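Local coordinates for YkuI protein (Bacillus subtilis, PDB 2BAS), which binds the second messenger cyclic di-GMP through its EAL domain and probably acts as a phosphodiesterase on it, at residues Tyr41-Phe46 / Glu57-Ile62; Asp36-Tyr41 / Asn90-Gln95. One frame throughout, in Å; residues are numbered along the deposited sequence.

Interaction 1. Residues Tyr41-Phe46 / Glu57-Ile62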
ATOM      1  N   TYR A  41      23.933 -18.867 -18.183  1.00 59.41           N
ATOM      2  CA  TYR A  41      24.774 -18.038 -17.341  1.00 58.47           C
ATOM      3  C   TYR A  41      24.053 -17.866 -16.015  1.00 58.55           C
ATOM      4  O   TYR A  41      22.898 -18.289 -15.873  1.00 57.47           O
ATOM      5  CB  TYR A  41      25.023 -16.686 -17.992  1.00 58.80           C
ATOM      6  CG  TYR A  41      26.393 -16.534 -18.586  1.00 58.23           C
ATOM      7  CD1 TYR A  41      26.982 -17.567 -19.317  1.00 56.14           C
ATOM      8  CD2 TYR A  41      27.100 -15.341 -18.436  1.00 59.16           C
ATOM      9  CE1 TYR A  41      28.247 -17.417 -19.876  1.00 55.12           C
ATOM     10  CE2 TYR A  41      28.366 -15.177 -18.993  1.00 57.09           C
ATOM     11  CZ  TYR A  41      28.930 -16.221 -19.708  1.00 58.46           C
ATOM     12  OH  TYR A  41      30.182 -16.062 -20.257  1.00 63.90           O
ATOM     13  N   TYR A  42      24.728 -17.255 -15.040  1.00 58.17           N
ATOM     14  CA  TYR A  42      24.151 -17.086 -13.702  1.00 57.44           C
ATOM     15  C   TYR A  42      24.449 -15.720 -13.085  1.00 57.82           C
ATOM     16  O   TYR A  42      25.509 -15.132 -13.322  1.00 56.59           O
ATOM     17  CB  TYR A  42      24.663 -18.186 -12.762  1.00 57.36           C
ATOM     18  CG  TYR A  42      24.614 -19.601 -13.324  1.00 56.87           C
ATOM     19  CD1 TYR A  42      25.685 -20.122 -14.049  1.00 57.17           C
ATOM     20  CD2 TYR A  42      23.497 -20.418 -13.122  1.00 55.24           C
ATOM     21  CE1 TYR A  42      25.641 -21.419 -14.570  1.00 54.09           C
ATOM     22  CE2 TYR A  42      23.447 -21.707 -13.632  1.00 54.54           C
ATOM     23  CZ  TYR A  42      24.523 -22.201 -14.354  1.00 54.12           C
ATOM     24  OH  TYR A  42      24.472 -23.478 -14.857  1.00 52.38           O
ATOM     25  N   GLN A  43      23.506 -15.220 -12.291  1.00 58.35           N
ATOM     26  CA  GLN A  43      23.715 -14.000 -11.525  1.00 57.63           C
ATOM     27  C   GLN A  43      23.300 -14.243 -10.082  1.00 57.09           C
ATOM     28  O   GLN A  43      22.178 -14.656  -9.811  1.00 56.74           O
ATOM     29  CB  GLN A  43      22.961 -12.816 -12.133  1.00 57.62           C
ATOM     30  CG  GLN A  43      23.384 -11.455 -11.546  1.00 58.00           C
ATOM     31  CD  GLN A  43      22.744 -10.271 -12.252  1.00 58.64           C
ATOM     32  OE1 GLN A  43      21.696 -10.391 -12.895  1.00 62.61           O
ATOM     33  NE2 GLN A  43      23.372  -9.113 -12.126  1.00 59.91           N
ATOM     34  N   ALA A  44      24.222 -13.988  -9.161  1.00 57.50           N
ATOM     35  CA  ALA A  44      23.993 -14.250  -7.742  1.00 56.34           C
ATOM     36  C   ALA A  44      22.969 -13.319  -7.132  1.00 55.99           C
ATOM     37  O   ALA A  44      22.832 -12.154  -7.537  1.00 55.53           O
ATOM     38  CB  ALA A  44      25.300 -14.181  -6.964  1.00 57.56           C
ATOM     39  N   ILE A  45      22.238 -13.854  -6.160  1.00 54.61           N
ATOM     40  CA  ILE A  45      21.276 -13.075  -5.411  1.00 54.80           C
ATOM     41  C   ILE A  45      21.700 -13.102  -3.956  1.00 56.27           C
ATOM     42  O   ILE A  45      22.033 -14.168  -3.417  1.00 56.45           O
ATOM     43  CB  ILE A  45      19.841 -13.575  -5.632  1.00 55.09           C
ATOM     44  CG1 ILE A  45      19.447 -13.325  -7.090  1.00 51.84           C
ATOM     45  CG2 ILE A  45      18.872 -12.842  -4.707  1.00 53.36           C
ATOM     46  CD1 ILE A  45      18.448 -14.279  -7.617  1.00 54.20           C
ATOM     47  N   PHE A  46      21.690 -11.922  -3.335  1.00 56.52           N
ATOM     48  CA  PHE A  46      22.299 -11.736  -2.020  1.00 57.83           C
ATOM     49  C   PHE A  46      21.350 -11.600  -0.848  1.00 57.96           C
ATOM     50  O   PHE A  46      20.314 -10.963  -0.943  1.00 57.03           O
ATOM     51  CB  PHE A  46      23.288 -10.567  -2.057  1.00 56.98           C
ATOM     52  CG  PHE A  46      24.479 -10.831  -2.930  1.00 56.37           C
ATOM     53  CD1 PHE A  46      24.459 -10.493  -4.281  1.00 55.77           C
ATOM     54  CD2 PHE A  46      25.612 -11.449  -2.412  1.00 56.14           C
ATOM     55  CE1 PHE A  46      25.557 -10.747  -5.099  1.00 53.66           C
ATOM     56  CE2 PHE A  46      26.711 -11.708  -3.216  1.00 55.81           C
ATOM     57  CZ  PHE A  46      26.685 -11.351  -4.564  1.00 55.71           C
ATOM     58  N   GLU A  57      19.928 -16.451 -10.394  1.00 58.94           N
ATOM     59  CA  GLU A  57      18.965 -16.426 -11.482  1.00 59.73           C
ATOM     60  C   GLU A  57      19.648 -17.137 -12.643  1.00 60.06           C
ATOM     61  O   GLU A  57      20.855 -16.962 -12.857  1.00 59.22           O
ATOM     62  CB  GLU A  57      18.575 -15.000 -11.871  1.00 57.76           C
ATOM     63  CG  GLU A  57      17.353 -14.940 -12.780  1.00 59.26           C
ATOM     64  CD  GLU A  57      17.028 -13.534 -13.291  1.00 64.21           C
ATOM     65  OE1 GLU A  57      17.919 -12.657 -13.302  1.00 69.98           O
ATOM     66  OE2 GLU A  57      15.866 -13.304 -13.696  1.00 74.74           O
ATOM     67  N   VAL A  58      18.881 -17.963 -13.355  1.00 59.95           N
ATOM     68  CA  VAL A  58      19.377 -18.703 -14.510  1.00 59.64           C
ATOM     69  C   VAL A  58      19.131 -17.882 -15.782  1.00 59.93           C
ATOM     70  O   VAL A  58      17.985 -17.605 -16.132  1.00 60.62           O
ATOM     71  CB  VAL A  58      18.718 -20.110 -14.610  1.00 59.26           C
ATOM     72  CG1 VAL A  58      19.036 -20.780 -15.950  1.00 60.11           C
ATOM     73  CG2 VAL A  58      19.183 -20.993 -13.468  1.00 58.26           C
ATOM     74  N   LEU A  59      20.212 -17.505 -16.464  1.00 59.31           N
ATOM     75  CA  LEU A  59      20.135 -16.632 -17.644  1.00 59.00           C
ATOM     76  C   LEU A  59      20.516 -17.359 -18.938  1.00 58.48           C
ATOM     77  O   LEU A  59      21.397 -18.208 -18.931  1.00 59.86           O
ATOM     78  CB  LEU A  59      21.009 -15.386 -17.429  1.00 58.60           C
ATOM     79  CG  LEU A  59      20.735 -14.545 -16.160  1.00 59.32           C
ATOM     80  CD1 LEU A  59      21.764 -13.445 -15.959  1.00 58.73           C
ATOM     81  CD2 LEU A  59      19.338 -13.938 -16.159  1.00 60.79           C
ATOM     82  N   GLY A  60      19.850 -17.025 -20.043  1.00 58.46           N
ATOM     83  CA  GLY A  60      20.097 -17.683 -21.333  1.00 58.97           C
ATOM     84  C   GLY A  60      21.140 -17.015 -22.215  1.00 59.85           C
ATOM     85  O   GLY A  60      21.072 -15.813 -22.451  1.00 58.85           O
ATOM     86  N   ARG A  61      22.104 -17.792 -22.710  1.00 60.77           N
ATOM     87  CA  ARG A  61      23.163 -17.241 -23.566  1.00 61.88           C
ATOM     88  C   ARG A  61      23.502 -18.149 -24.735  1.00 62.54           C
ATOM     89  O   ARG A  61      23.166 -19.336 -24.742  1.00 63.70           O
ATOM     90  CB  ARG A  61      24.460 -16.966 -22.771  1.00 61.56           C
ATOM     91  CG  ARG A  61      24.394 -15.903 -21.682  1.00 60.71           C
ATOM     92  CD  ARG A  61      24.235 -14.496 -22.241  1.00 62.78           C
ATOM     93  NE  ARG A  61      24.358 -13.461 -21.205  1.00 68.87           N
ATOM     94  CZ  ARG A  61      23.350 -13.005 -20.451  1.00 68.87           C
ATOM     95  NH1 ARG A  61      23.565 -12.055 -19.545  1.00 66.15           N
ATOM     96  NH2 ARG A  61      22.127 -13.495 -20.594  1.00 67.99           N
ATOM     97  N   ILE A  62      24.196 -17.574 -25.716  1.00 64.12           N
ATOM     98  CA  ILE A  62      24.716 -18.317 -26.858  1.00 63.54           C
ATOM     99  C   ILE A  62      26.121 -17.821 -27.246  1.00 65.16           C
ATOM    100  O   ILE A  62      26.379 -16.611 -27.319  1.00 63.11           O
ATOM    101  CB  ILE A  62      23.722 -18.302 -28.076  1.00 63.63           C
ATOM    102  CG1 ILE A  62      24.147 -19.316 -29.149  1.00 64.61           C
ATOM    103  CG2 ILE A  62      23.563 -16.898 -28.669  1.00 62.47           C
ATOM    104  CD1 ILE A  62      23.123 -19.545 -30.247  1.00 61.83           C
TER
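Y41 and Q43 face L59 and E57 across two antiparallel strands joined by four backbone hydrogen bonds. Y41–L59 and Q43–E57 are the hydrogen-bonded pairs. Between them sits the non-hydrogen-bonded pair Y42–V58. The shortest bond runs from Y41 N to L59 O, at 2.7 Å. The bond from Q43 N to E57 O is longer, at 3.2 Å. The same E57 O also receives a CA-H...O contact from Y42 CA.

R61 packs on the same side as Y41 and can be followed outward. Its CB leads to CG, which lies beside the backbone N and anti to the carbonyl carbon (chi1 -65°). CG then makes an off-centre CH-pi contact with the Y41 ring, 4.2 Å from the ring centroid. The nearest ring atom to R61 CG is Y41 CG, at 3.7 Å. Past a bend at chi2, CD and NE follow at longer range, and CG makes the closest contact. The guanidinium lies obliquely to the ring, their planes 25° apart. At the tip, NH2 turns back to its own strand and donates to G60 O. This bond is 3.2 Å long, and the oxygen lies in the guanidinium plane. I68 of the next strand packs against both Y41 and R61.

Y42 and V58 meet on the other side, through Y42 CE2 and V58 CG2. Helix 82-100 packs against both. On the Y41 side, Q43 is extended, with its OE1 bonded to Q253 and its NE2 to V258 O. E57 is also extended, and its OE1 takes a bond from Q253 NE2. E57, V58 and L59 probably correspond to the Glu-Ala-Leu signature that names EAL domains. The arrangement is the beta hairpin 38-47/53-64 in the curled sheet of an EAL-type beta/alpha barrel.

Interaction 2. Residues Asp36-Tyr41 / Asn90-Gln95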
ATOM      1  N   ASP A  36      23.521 -26.366 -29.903  1.00 62.83           N
ATOM      2  CA  ASP A  36      24.560 -26.926 -29.026  1.00 65.28           C
ATOM      3  C   ASP A  36      25.478 -25.892 -28.343  1.00 65.05           C
ATOM      4  O   ASP A  36      25.984 -26.150 -27.249  1.00 65.18           O
ATOM      5  CB  ASP A  36      25.397 -27.965 -29.781  1.00 65.87           C
ATOM      6  CG  ASP A  36      24.564 -29.144 -30.259  1.00 71.96           C
ATOM      7  OD1 ASP A  36      23.679 -29.608 -29.497  1.00 73.64           O
ATOM      8  OD2 ASP A  36      24.791 -29.607 -31.401  1.00 79.11           O
ATOM      9  N   ASP A  37      25.693 -24.740 -28.981  1.00 64.56           N
ATOM     10  CA  ASP A  37      26.529 -23.675 -28.409  1.00 64.22           C
ATOM     11  C   ASP A  37      25.825 -22.951 -27.262  1.00 63.43           C
ATOM     12  O   ASP A  37      26.461 -22.286 -26.445  1.00 62.38           O
ATOM     13  CB  ASP A  37      26.930 -22.655 -29.483  1.00 65.04           C
ATOM     14  CG  ASP A  37      27.876 -23.230 -30.532  1.00 66.38           C
ATOM     15  OD1 ASP A  37      28.732 -24.081 -30.194  1.00 68.97           O
ATOM     16  OD2 ASP A  37      27.772 -22.809 -31.703  1.00 67.09           O
ATOM     17  N   VAL A  38      24.503 -23.083 -27.228  1.00 62.87           N
ATOM     18  CA  VAL A  38      23.653 -22.475 -26.205  1.00 62.77           C
ATOM     19  C   VAL A  38      24.065 -22.920 -24.799  1.00 62.02           C
ATOM     20  O   VAL A  38      24.417 -24.090 -24.585  1.00 62.22           O
ATOM     21  CB  VAL A  38      22.165 -22.809 -26.484  1.00 62.75           C
ATOM     22  CG1 VAL A  38      21.318 -22.645 -25.253  1.00 62.54           C
ATOM     23  CG2 VAL A  38      21.644 -21.947 -27.622  1.00 62.47           C
ATOM     24  N   LEU A  39      24.032 -21.983 -23.854  1.00 59.34           N
ATOM     25  CA  LEU A  39      24.446 -22.268 -22.492  1.00 59.05           C
ATOM     26  C   LEU A  39      23.766 -21.355 -21.465  1.00 58.82           C
ATOM     27  O   LEU A  39      23.349 -20.243 -21.804  1.00 57.65           O
ATOM     28  CB  LEU A  39      25.979 -22.159 -22.372  1.00 59.40           C
ATOM     29  CG  LEU A  39      26.687 -20.796 -22.450  1.00 61.30           C
ATOM     30  CD1 LEU A  39      28.172 -20.952 -22.155  1.00 56.42           C
ATOM     31  CD2 LEU A  39      26.476 -20.090 -23.802  1.00 64.00           C
ATOM     32  N   PRO A  40      23.637 -21.832 -20.208  1.00 58.97           N
ATOM     33  CA  PRO A  40      23.169 -20.963 -19.136  1.00 59.31           C
ATOM     34  C   PRO A  40      24.275 -20.101 -18.529  1.00 59.67           C
ATOM     35  O   PRO A  40      25.412 -20.541 -18.407  1.00 60.59           O
ATOM     36  CB  PRO A  40      22.650 -21.952 -18.089  1.00 59.65           C
ATOM     37  CG  PRO A  40      23.478 -23.172 -18.280  1.00 57.86           C
ATOM     38  CD  PRO A  40      23.866 -23.213 -19.733  1.00 59.29           C
ATOM     39  N   TYR A  41      23.933 -18.867 -18.183  1.00 59.41           N
ATOM     40  CA  TYR A  41      24.774 -18.038 -17.341  1.00 58.47           C
ATOM     41  C   TYR A  41      24.053 -17.866 -16.015  1.00 58.55           C
ATOM     42  O   TYR A  41      22.898 -18.289 -15.873  1.00 57.47           O
ATOM     43  CB  TYR A  41      25.023 -16.686 -17.992  1.00 58.80           C
ATOM     44  CG  TYR A  41      26.393 -16.534 -18.586  1.00 58.23           C
ATOM     45  CD1 TYR A  41      26.982 -17.567 -19.317  1.00 56.14           C
ATOM     46  CD2 TYR A  41      27.100 -15.341 -18.436  1.00 59.16           C
ATOM     47  CE1 TYR A  41      28.247 -17.417 -19.876  1.00 55.12           C
ATOM     48  CE2 TYR A  41      28.366 -15.177 -18.993  1.00 57.09           C
ATOM     49  CZ  TYR A  41      28.930 -16.221 -19.708  1.00 58.46           C
ATOM     50  OH  TYR A  41      30.182 -16.062 -20.257  1.00 63.90           O
ATOM     51  N   ASN A  90      14.328 -25.353 -22.877  1.00 64.11           N
ATOM     52  CA  ASN A  90      14.618 -26.666 -22.303  1.00 65.40           C
ATOM     53  C   ASN A  90      16.113 -27.019 -22.258  1.00 65.09           C
ATOM     54  O   ASN A  90      16.595 -27.584 -21.274  1.00 65.28           O
ATOM     55  CB  ASN A  90      13.800 -27.763 -23.003  1.00 66.14           C
ATOM     56  CG  ASN A  90      12.301 -27.710 -22.646  1.00 69.53           C
ATOM     57  OD1 ASN A  90      11.907 -27.175 -21.606  1.00 71.65           O
ATOM     58  ND2 ASN A  90      11.468 -28.274 -23.513  1.00 73.86           N
ATOM     59  N   ARG A  91      16.850 -26.673 -23.307  1.00 65.09           N
ATOM     60  CA  ARG A  91      18.284 -26.929 -23.316  1.00 65.24           C
ATOM     61  C   ARG A  91      18.960 -26.153 -22.183  1.00 63.75           C
ATOM     62  O   ARG A  91      19.675 -26.733 -21.366  1.00 65.20           O
ATOM     63  CB  ARG A  91      18.906 -26.612 -24.685  1.00 66.49           C
ATOM     64  CG  ARG A  91      20.386 -27.017 -24.841  1.00 70.14           C
ATOM     65  CD  ARG A  91      20.576 -28.530 -24.905  1.00 71.93           C
ATOM     66  NE  ARG A  91      20.128 -29.061 -26.186  1.00 72.95           N
ATOM     67  CZ  ARG A  91      20.928 -29.309 -27.221  1.00 70.52           C
ATOM     68  NH1 ARG A  91      20.420 -29.786 -28.351  1.00 62.72           N
ATOM     69  NH2 ARG A  91      22.233 -29.086 -27.133  1.00 70.93           N
ATOM     70  N   ILE A  92      18.700 -24.854 -22.113  1.00 61.56           N
ATOM     71  CA  ILE A  92      19.283 -24.019 -21.067  1.00 61.09           C
ATOM     72  C   ILE A  92      18.988 -24.535 -19.656  1.00 60.44           C
ATOM     73  O   ILE A  92      19.916 -24.721 -18.872  1.00 60.21           O
ATOM     74  CB  ILE A  92      18.809 -22.560 -21.176  1.00 62.36           C
ATOM     75  CG1 ILE A  92      19.247 -21.954 -22.506  1.00 59.91           C
ATOM     76  CG2 ILE A  92      19.334 -21.721 -20.005  1.00 60.38           C
ATOM     77  CD1 ILE A  92      18.462 -20.691 -22.847  1.00 64.07           C
ATOM     78  N   ILE A  93      17.707 -24.754 -19.342  1.00 59.42           N
ATOM     79  CA  ILE A  93      17.276 -25.207 -18.009  1.00 59.61           C
ATOM     80  C   ILE A  93      17.979 -26.484 -17.559  1.00 60.73           C
ATOM     81  O   ILE A  93      18.508 -26.549 -16.445  1.00 61.06           O
ATOM     82  CB  ILE A  93      15.746 -25.424 -17.930  1.00 59.17           C
ATOM     83  CG1 ILE A  93      14.993 -24.142 -18.292  1.00 61.18           C
ATOM     84  CG2 ILE A  93      15.338 -25.856 -16.529  1.00 58.82           C
ATOM     85  CD1 ILE A  93      13.517 -24.360 -18.634  1.00 60.67           C
ATOM     86  N   ARG A  94      17.978 -27.493 -18.428  1.00 62.20           N
ATOM     87  CA  ARG A  94      18.612 -28.776 -18.133  1.00 63.37           C
ATOM     88  C   ARG A  94      20.110 -28.665 -17.846  1.00 64.30           C
ATOM     89  O   ARG A  94      20.604 -29.278 -16.898  1.00 66.12           O
ATOM     90  CB  ARG A  94      18.341 -29.780 -19.249  1.00 64.17           C
ATOM     91  CG  ARG A  94      16.903 -30.248 -19.280  1.00 63.64           C
ATOM     92  CD  ARG A  94      16.603 -31.097 -20.508  1.00 61.31           C
ATOM     93  NE  ARG A  94      15.174 -31.381 -20.560  1.00 64.36           N
ATOM     94  CZ  ARG A  94      14.577 -32.410 -19.956  1.00 65.33           C
ATOM     95  NH1 ARG A  94      15.283 -33.296 -19.256  1.00 58.96           N
ATOM     96  NH2 ARG A  94      13.260 -32.552 -20.059  1.00 63.75           N
ATOM     97  N   GLN A  95      20.830 -27.883 -18.642  1.00 63.67           N
ATOM     98  CA  GLN A  95      22.243 -27.656 -18.371  1.00 64.01           C
ATOM     99  C   GLN A  95      22.431 -27.020 -17.009  1.00 64.14           C
ATOM    100  O   GLN A  95      23.345 -27.387 -16.269  1.00 65.94           O
ATOM    101  CB  GLN A  95      22.861 -26.746 -19.421  1.00 64.91           C
ATOM    102  CG  GLN A  95      23.107 -27.402 -20.753  1.00 67.58           C
ATOM    103  CD  GLN A  95      23.727 -26.444 -21.734  1.00 72.70           C
ATOM    104  OE1 GLN A  95      24.810 -25.903 -21.497  1.00 74.48           O
ATOM    105  NE2 GLN A  95      23.047 -26.227 -22.849  1.00 76.36           N
TER
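V38 and P40 pack on I92 and Q95 where an outer helix of the beta/alpha barrel, 82-100, lies against the start of strand 38-47. The strand and helix segments cross at 51°. The V38 and I92 side chains cross at about a right angle, with V38 CG1 3.5 Å from I92 CG1. P40 CB rests near I92 CG2 at 3.8 Å.

Two polar bonds lie along one side of this apolar patch. V38 O accepts a hydrogen bond from Q95 NE2, 3.1 Å long and close to straight (166°). The oxygen lies near the amide plane of Q95, but the donor sits above the V38 carbonyl plane. Q95 CB and OE1 lie against P40 CD. A leucine in place of Q95 would probably leave V38 O without this donor and the strand less firmly tied to the helix.

Further out, R91 bends at chi2 and chi3, which carries its guanidinium to D36 in a salt bridge. R91 NH2 points its N-H almost straight at D36 OD1, 2.8 Å away, on the anti lone pair of that oxygen.

Interactions 1 and 2 share Y41 and lie on one strand, 38-47, with centres about 11 Å apart. The strand pairing of interaction 1 carries on into interaction 2, since R61 N probably bonds L39 O at 2.9 Å. I92 of the helix also reaches the hairpin partner, with its CD1 3.7 Å from G60 CA. Helix 82-100 backs both hairpin strands. V38 joins in, its CG1 3.8 Å from R61 O. Interaction 1 holds E57, whose carboxylate lies near E146 and, in a weak long ion pair, K197. E57 probably faces the active site, as the signature glutamate does in EAL phosphodiesterases. Interaction 2 lies farther along the strand, away from E57.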